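PDB 5X9K: austinol synthesis protein H from Emericella nidulans FGSC A4, which takes part in the biosynthesis of the fungal meroterpenoids austinol and dehydroaustinol, working as a homodimer of the trt14 isomerase family. Local coordinates for residues 46-51 / 78-83; 50-55 / 71-76; 105-110 / 134-139. One frame throughout, in Å; residues are numbered along the deposited sequence.

Interaction 1 of 3, residues 46-51 / 78-83; sequences ESVLSF and ADFQGL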
# COMPACT_ATOMS: atom_id res chain seq x y z
N GLU A 46 4.56 -15.15 18.72
CA GLU A 46 3.19 -15.55 19.01
C GLU A 46 2.26 -14.39 19.31
O GLU A 46 1.05 -14.51 19.12
CB GLU A 46 3.19 -16.52 20.19
CG GLU A 46 4.04 -17.76 20.00
CD GLU A 46 3.45 -18.71 18.98
OE1 GLU A 46 2.28 -18.51 18.57
OE2 GLU A 46 4.16 -19.65 18.57
N SER A 47 2.78 -13.27 19.81
CA SER A 47 1.88 -12.18 20.18
C SER A 47 1.17 -11.61 18.96
O SER A 47 -0.01 -11.23 19.04
CB SER A 47 2.66 -11.09 20.91
OG SER A 47 2.89 -11.49 22.25
N VAL A 48 1.86 -11.54 17.82
CA VAL A 48 1.22 -11.13 16.57
C VAL A 48 0.20 -12.18 16.14
O VAL A 48 -0.95 -11.86 15.82
CB VAL A 48 2.27 -10.90 15.47
CG1 VAL A 48 1.59 -10.56 14.18
CG2 VAL A 48 3.23 -9.78 15.85
N LEU A 49 0.61 -13.45 16.13
CA LEU A 49 -0.29 -14.51 15.69
C LEU A 49 -1.52 -14.59 16.57
O LEU A 49 -2.59 -14.99 16.10
CB LEU A 49 0.43 -15.86 15.70
CG LEU A 49 1.54 -16.09 14.68
CD1 LEU A 49 2.28 -17.36 15.07
CD2 LEU A 49 0.96 -16.20 13.28
N SER A 50 -1.40 -14.23 17.85
CA SER A 50 -2.55 -14.35 18.75
C SER A 50 -3.62 -13.31 18.47
O SER A 50 -4.74 -13.43 18.99
CB SER A 50 -2.09 -14.25 20.21
OG SER A 50 -1.80 -12.91 20.55
N PHE A 51 -3.32 -12.29 17.67
CA PHE A 51 -4.31 -11.29 17.28
C PHE A 51 -4.94 -11.59 15.92
O PHE A 51 -5.73 -10.78 15.43
CB PHE A 51 -3.67 -9.90 17.28
CG PHE A 51 -3.86 -9.14 18.56
CD1 PHE A 51 -3.00 -9.33 19.63
CD2 PHE A 51 -4.90 -8.23 18.69
CE1 PHE A 51 -3.17 -8.62 20.82
CE2 PHE A 51 -5.07 -7.52 19.88
CZ PHE A 51 -4.21 -7.72 20.94
N ALA A 78 6.26 -18.54 9.68
CA ALA A 78 7.67 -18.45 9.34
C ALA A 78 8.14 -17.00 9.25
O ALA A 78 9.28 -16.69 9.62
CB ALA A 78 7.93 -19.17 8.02
N ASP A 79 7.27 -16.10 8.77
CA ASP A 79 7.63 -14.69 8.66
C ASP A 79 7.91 -14.08 10.02
O ASP A 79 8.89 -13.34 10.20
CB ASP A 79 6.52 -13.90 7.94
CG ASP A 79 6.42 -14.24 6.45
OD1 ASP A 79 7.46 -14.47 5.81
OD2 ASP A 79 5.28 -14.25 5.92
N PHE A 80 7.06 -14.37 11.01
CA PHE A 80 7.30 -13.83 12.34
C PHE A 80 8.47 -14.53 13.03
O PHE A 80 9.15 -13.92 13.86
CB PHE A 80 6.01 -13.91 13.16
CG PHE A 80 4.82 -13.34 12.43
CD1 PHE A 80 4.74 -11.98 12.16
CD2 PHE A 80 3.79 -14.16 12.00
CE1 PHE A 80 3.66 -11.46 11.47
CE2 PHE A 80 2.71 -13.64 11.32
CZ PHE A 80 2.65 -12.29 11.05
N GLN A 81 8.73 -15.79 12.67
CA GLN A 81 9.93 -16.44 13.17
C GLN A 81 11.17 -15.72 12.68
O GLN A 81 12.14 -15.55 13.43
CB GLN A 81 9.94 -17.91 12.74
CG GLN A 81 8.87 -18.73 13.42
CD GLN A 81 8.82 -20.17 12.93
OE1 GLN A 81 9.43 -20.52 11.92
NE2 GLN A 81 8.08 -21.01 13.65
N GLY A 82 11.15 -15.25 11.42
CA GLY A 82 12.30 -14.53 10.89
C GLY A 82 12.50 -13.18 11.56
O GLY A 82 13.64 -12.78 11.83
N LEU A 83 11.41 -12.45 11.82
CA LEU A 83 11.52 -11.21 12.58
C LEU A 83 12.28 -11.42 13.87
O LEU A 83 13.22 -10.68 14.20
CB LEU A 83 10.13 -10.63 12.87
CG LEU A 83 9.48 -9.64 11.91
CD1 LEU A 83 8.14 -9.18 12.48
CD2 LEU A 83 10.39 -8.45 11.66
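Val-48 lays its CG1 methyl over one face of the Phe-80 ring, 3.5 Å from CE1 and 4.0 Å from the ring centroid. The methyl stands 29° off the ring normal, which makes this a CH-pi contact, and the two side chains cross at roughly a right angle. Because CG1 lies trans to the valine's own backbone N (chi1 177°), this branch rather than CG2 meets the phenyl group. Leu-49 comes to the same ring from an oblique direction. Its CB bond does not aim at the facing helix, yet the longer branched chain swings its CD2 to 3.7 Å from Phe-80 CE2. Both methyls lie on one side of the ring, Val-48 CG1 over the CE1 half, Leu-49 CD2 obliquely off CE2. Here the short helix 46-49 packs on helix 73-86, consistent with the alpha+beta cone of SnoaL-like proteins, in which helices line a curved sheet. Phenylalanine suits its place because its flat, long side chain spans the gap between backbones whose CA atoms, those of Val-48 and Phe-80, lie 7.9 Å apart. The three touching residues are buried, and Val-48 also packs on Phe-36 of helix 26-38. Toward the surface, Glu-46 forms a salt bridge with Lys-77.

Interaction 2 of 3, residues 50-55 / 71-76; sequences SFMSPS and QTKEES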
# COMPACT_ATOMS: atom_id res chain seq x y z
N SER A 50 -1.40 -14.23 17.85
CA SER A 50 -2.55 -14.35 18.75
C SER A 50 -3.62 -13.31 18.47
O SER A 50 -4.74 -13.43 18.99
CB SER A 50 -2.09 -14.25 20.21
OG SER A 50 -1.80 -12.91 20.55
N PHE A 51 -3.32 -12.29 17.67
CA PHE A 51 -4.31 -11.29 17.28
C PHE A 51 -4.94 -11.59 15.92
O PHE A 51 -5.73 -10.78 15.43
CB PHE A 51 -3.67 -9.90 17.28
CG PHE A 51 -3.86 -9.14 18.56
CD1 PHE A 51 -3.00 -9.33 19.63
CD2 PHE A 51 -4.90 -8.23 18.69
CE1 PHE A 51 -3.17 -8.62 20.82
CE2 PHE A 51 -5.07 -7.52 19.88
CZ PHE A 51 -4.21 -7.72 20.94
N MET A 52 -4.60 -12.72 15.30
CA MET A 52 -5.18 -13.13 14.03
C MET A 52 -6.16 -14.29 14.27
O MET A 52 -5.83 -15.24 14.99
CB MET A 52 -4.08 -13.54 13.04
CG MET A 52 -3.10 -12.42 12.79
SD MET A 52 -1.70 -13.03 11.85
CE MET A 52 -0.62 -11.63 11.76
N SER A 53 -7.36 -14.18 13.71
CA SER A 53 -8.30 -15.28 13.83
C SER A 53 -7.77 -16.50 13.06
O SER A 53 -6.93 -16.36 12.17
CB SER A 53 -9.69 -14.86 13.32
OG SER A 53 -9.73 -14.62 11.93
N PRO A 54 -8.22 -17.71 13.42
CA PRO A 54 -7.72 -18.90 12.71
C PRO A 54 -7.89 -18.84 11.20
O PRO A 54 -7.02 -19.33 10.46
CB PRO A 54 -8.55 -20.04 13.33
CG PRO A 54 -8.97 -19.54 14.69
CD PRO A 54 -9.13 -18.04 14.54
N SER A 55 -8.97 -18.24 10.72
CA SER A 55 -9.27 -18.14 9.29
C SER A 55 -8.69 -16.89 8.64
O SER A 55 -9.06 -16.57 7.50
CB SER A 55 -10.78 -18.17 9.06
OG SER A 55 -11.40 -17.06 9.70
N GLN A 71 -1.70 -15.81 1.91
CA GLN A 71 -1.12 -16.76 2.84
C GLN A 71 -2.12 -17.04 3.95
O GLN A 71 -2.91 -16.17 4.33
CB GLN A 71 0.19 -16.26 3.46
CG GLN A 71 1.40 -16.40 2.56
CD GLN A 71 2.70 -16.23 3.32
OE1 GLN A 71 2.78 -15.42 4.24
NE2 GLN A 71 3.72 -16.99 2.93
N THR A 72 -2.08 -18.27 4.46
CA THR A 72 -2.83 -18.61 5.66
C THR A 72 -2.05 -18.16 6.89
O THR A 72 -0.85 -17.88 6.83
CB THR A 72 -3.07 -20.12 5.74
OG1 THR A 72 -1.82 -20.80 5.83
CG2 THR A 72 -3.80 -20.60 4.51
N LYS A 73 -2.75 -18.12 8.02
CA LYS A 73 -2.08 -17.81 9.28
C LYS A 73 -0.96 -18.82 9.55
O LYS A 73 0.14 -18.44 9.99
CB LYS A 73 -3.11 -17.79 10.41
CG LYS A 73 -2.57 -17.35 11.73
CD LYS A 73 -3.65 -17.38 12.80
CE LYS A 73 -3.02 -17.44 14.18
NZ LYS A 73 -4.06 -17.44 15.22
N GLU A 74 -1.21 -20.10 9.25
CA GLU A 74 -0.20 -21.13 9.43
C GLU A 74 1.02 -20.87 8.56
O GLU A 74 2.16 -21.02 9.01
CB GLU A 74 -0.80 -22.50 9.12
CG GLU A 74 0.06 -23.68 9.54
CD GLU A 74 -0.67 -25.01 9.38
OE1 GLU A 74 -0.39 -25.73 8.40
OE2 GLU A 74 -1.54 -25.31 10.23
N GLU A 75 0.80 -20.49 7.30
CA GLU A 75 1.91 -20.18 6.41
C GLU A 75 2.69 -18.95 6.86
O GLU A 75 3.90 -18.86 6.62
CB GLU A 75 1.39 -19.98 4.98
CG GLU A 75 1.12 -21.26 4.22
CD GLU A 75 0.39 -21.01 2.91
OE1 GLU A 75 -0.39 -20.04 2.86
OE2 GLU A 75 0.61 -21.76 1.94
N SER A 76 2.04 -17.99 7.51
CA SER A 76 2.75 -16.77 7.84
C SER A 76 3.64 -16.89 9.07
O SER A 76 4.44 -15.98 9.32
CB SER A 76 1.76 -15.62 8.03
OG SER A 76 1.00 -15.80 9.21
O HOH W 1 -5.76 -18.48 8.07
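Lys-73 NZ donates a 2.8 Å hydrogen bond to Met-52 O and a weaker one to the carbonyl of Leu-49, so one ammonium group ties together two carbonyls of the 46-53 region. NZ comes in to Met-52 O at a C=O...N angle of 144°, tilted 32° out of the carbonyl plane. The lysine reaches it with an extended chain whose CG is trans to the backbone N (chi1 -174°). Along the way its methylenes are useful too: Lys-73 CD packs 3.9 Å from Met-52 CB and lies 3.5 Å from Ser-53 O. A long, flexible chain with a cationic end thus serves both apolar and polar neighbours, and carries its charge away from the helix N terminus, where a positive group would probably be disfavoured. At that terminus Thr-72 and Glu-75 make a capping box: Thr-72 N donates to Glu-75 OE1 (2.9 Å), and Glu-75 N donates to Thr-72 OG1 (3.0 Å). A water accepts from Lys-73 N (3.0 Å) and donates to Pro-54 O (2.8 Å), giving the first-turn N-H a partner and bridging the segments. The contact joins the start of helix 73-86 to strand 52-53, whose Ser-53 shares backbone bonds with Val-141 of strand 141-148, while the thioether end of Met-52 turns inward to Phe-80, Phe-144 and, on helix 26-38, Phe-36.

Interaction 3 of 3, residues 105-110 / 134-139; sequences PARKVV and INEEGT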
# COMPACT_ATOMS: atom_id res chain seq x y z
N PRO A 105 -18.44 0.47 8.82
CA PRO A 105 -19.29 -0.64 8.37
C PRO A 105 -18.51 -1.90 8.03
O PRO A 105 -18.91 -2.99 8.43
CB PRO A 105 -19.98 -0.06 7.13
CG PRO A 105 -20.06 1.37 7.39
CD PRO A 105 -18.80 1.73 8.13
N ALA A 106 -17.42 -1.77 7.27
CA ALA A 106 -16.62 -2.91 6.85
C ALA A 106 -15.68 -3.45 7.93
O ALA A 106 -15.04 -4.48 7.70
CB ALA A 106 -15.78 -2.53 5.63
N ARG A 107 -15.54 -2.77 9.06
CA ARG A 107 -14.61 -3.16 10.13
C ARG A 107 -13.17 -3.12 9.64
O ARG A 107 -12.37 -4.01 9.95
CB ARG A 107 -14.96 -4.54 10.70
CG ARG A 107 -16.43 -4.68 11.10
CD ARG A 107 -16.70 -5.97 11.89
NE ARG A 107 -16.24 -7.14 11.16
CZ ARG A 107 -16.90 -7.67 10.14
NH1 ARG A 107 -18.05 -7.16 9.74
NH2 ARG A 107 -16.41 -8.73 9.52
N LYS A 108 -12.82 -2.09 8.87
CA LYS A 108 -11.50 -1.98 8.26
C LYS A 108 -10.79 -0.70 8.71
O LYS A 108 -11.40 0.37 8.80
CB LYS A 108 -11.60 -2.01 6.73
CG LYS A 108 -11.97 -3.39 6.19
CD LYS A 108 -11.96 -3.43 4.66
CE LYS A 108 -12.76 -4.61 4.13
NZ LYS A 108 -11.96 -5.47 3.22
N VAL A 109 -9.51 -0.85 9.01
CA VAL A 109 -8.65 0.26 9.41
C VAL A 109 -7.48 0.28 8.45
O VAL A 109 -6.81 -0.74 8.27
CB VAL A 109 -8.15 0.12 10.85
CG1 VAL A 109 -7.21 1.25 11.17
CG2 VAL A 109 -9.34 0.04 11.86
N VAL A 110 -7.24 1.43 7.84
CA VAL A 110 -6.14 1.61 6.89
C VAL A 110 -5.07 2.47 7.54
O VAL A 110 -5.37 3.56 8.05
CB VAL A 110 -6.63 2.25 5.58
CG1 VAL A 110 -5.46 2.34 4.58
CG2 VAL A 110 -7.75 1.43 4.97
N ILE A 134 -11.22 -6.26 10.98
CA ILE A 134 -11.40 -6.82 12.32
C ILE A 134 -12.62 -7.73 12.30
O ILE A 134 -13.56 -7.52 11.52
CB ILE A 134 -11.53 -5.69 13.35
CG1 ILE A 134 -10.38 -4.68 13.20
CG2 ILE A 134 -11.60 -6.24 14.78
CD1 ILE A 134 -9.02 -5.33 13.23
N ASN A 135 -12.62 -8.77 13.15
CA ASN A 135 -13.79 -9.65 13.19
C ASN A 135 -14.98 -8.93 13.81
O ASN A 135 -14.88 -7.81 14.32
CB ASN A 135 -13.48 -10.95 13.95
CG ASN A 135 -13.01 -10.74 15.38
OD1 ASN A 135 -12.90 -9.62 15.86
ND2 ASN A 135 -12.73 -11.85 16.07
N GLU A 136 -16.15 -9.58 13.74
CA GLU A 136 -17.37 -8.94 14.24
C GLU A 136 -17.28 -8.63 15.72
O GLU A 136 -17.77 -7.60 16.19
CB GLU A 136 -18.59 -9.83 13.96
CG GLU A 136 -18.81 -10.11 12.47
CD GLU A 136 -19.93 -11.10 12.21
OE1 GLU A 136 -20.62 -11.50 13.18
OE2 GLU A 136 -20.13 -11.49 11.04
N GLU A 137 -16.63 -9.52 16.49
CA GLU A 137 -16.46 -9.32 17.93
C GLU A 137 -15.54 -8.15 18.25
O GLU A 137 -15.52 -7.71 19.41
CB GLU A 137 -15.89 -10.58 18.59
CG GLU A 137 -16.69 -11.83 18.35
CD GLU A 137 -16.15 -12.64 17.20
OE1 GLU A 137 -15.57 -13.73 17.45
OE2 GLU A 137 -16.28 -12.19 16.05
N GLY A 138 -14.77 -7.65 17.29
CA GLY A 138 -13.82 -6.58 17.56
C GLY A 138 -12.57 -7.00 18.30
O GLY A 138 -11.92 -6.16 18.92
N THR A 139 -12.19 -8.28 18.24
CA THR A 139 -11.09 -8.81 19.04
C THR A 139 -9.88 -9.26 18.23
O THR A 139 -8.80 -9.43 18.81
CB THR A 139 -11.57 -10.02 19.87
OG1 THR A 139 -12.14 -11.01 19.00
CG2 THR A 139 -12.63 -9.58 20.88
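The guanidinium of Arg-107 has Glu-136 CG over the centre of one face, with CG 3.9 Å from Arg-107 CZ, and the Ile-134 carbonyl at its edge. Arg-107 NE donates to Ile-134 O at 2.7 Å, the oxygen lying 18° out of the guanidinium plane. A bend in the arginine chain (chi3 -55°) turns NE back onto this carbonyl. The planes of the guanidinium and the Glu-136 carboxylate stand 77° apart, so the two groups do not stack. Beside this, Ile-134 N gives a nearly straight 2.7 Å bond to Arg-107 O, so the backbone of one residue is gripped twice by the other. Arg-107 and Lys-108 form a G1 beta bulge facing Asp-103, and Arg-107 takes the positive phi of that motif. The opposite chain leaves strand 122-134 through a type I turn from Asn-135 to Gly-138. Asn-135 suits its start: OD1 accepts from Thr-139 N (2.8 Å), and ND2 donates to Thr-139 OG1 (3.1 Å). Arg-107 NH2 also makes a salt bridge with Glu-142. With Glu-136 OE2 4.9 Å from Arg-107 NH2, too far for a salt bridge, the arginine's charge is probably stabilised a little further through space.

How the interactions relate
From the N terminus, the chain passes helix 26-38 and enters residues 46-55, which open interactions 1 and 2 in overlapping segments that share Ser-50 and Phe-51. Interaction 2 closes first, at 71-76, ending the excursion through strand 56-61, whose partner 70-72 leads into the helix; interaction 1 closes at 78-83, about two turns further along helix 73-86, so 2 nests inside 1. Their centres are about 9 Å apart, and Met-52 CE meets Phe-80 CZ at 3.4 Å. Interaction 3 follows in series, closing the hairpin of strands 108-119 and 122-134 at its open end, about 16 Å from interaction 2, centre to centre. The ring of Phe-51 packs near Thr-139, linking both regions.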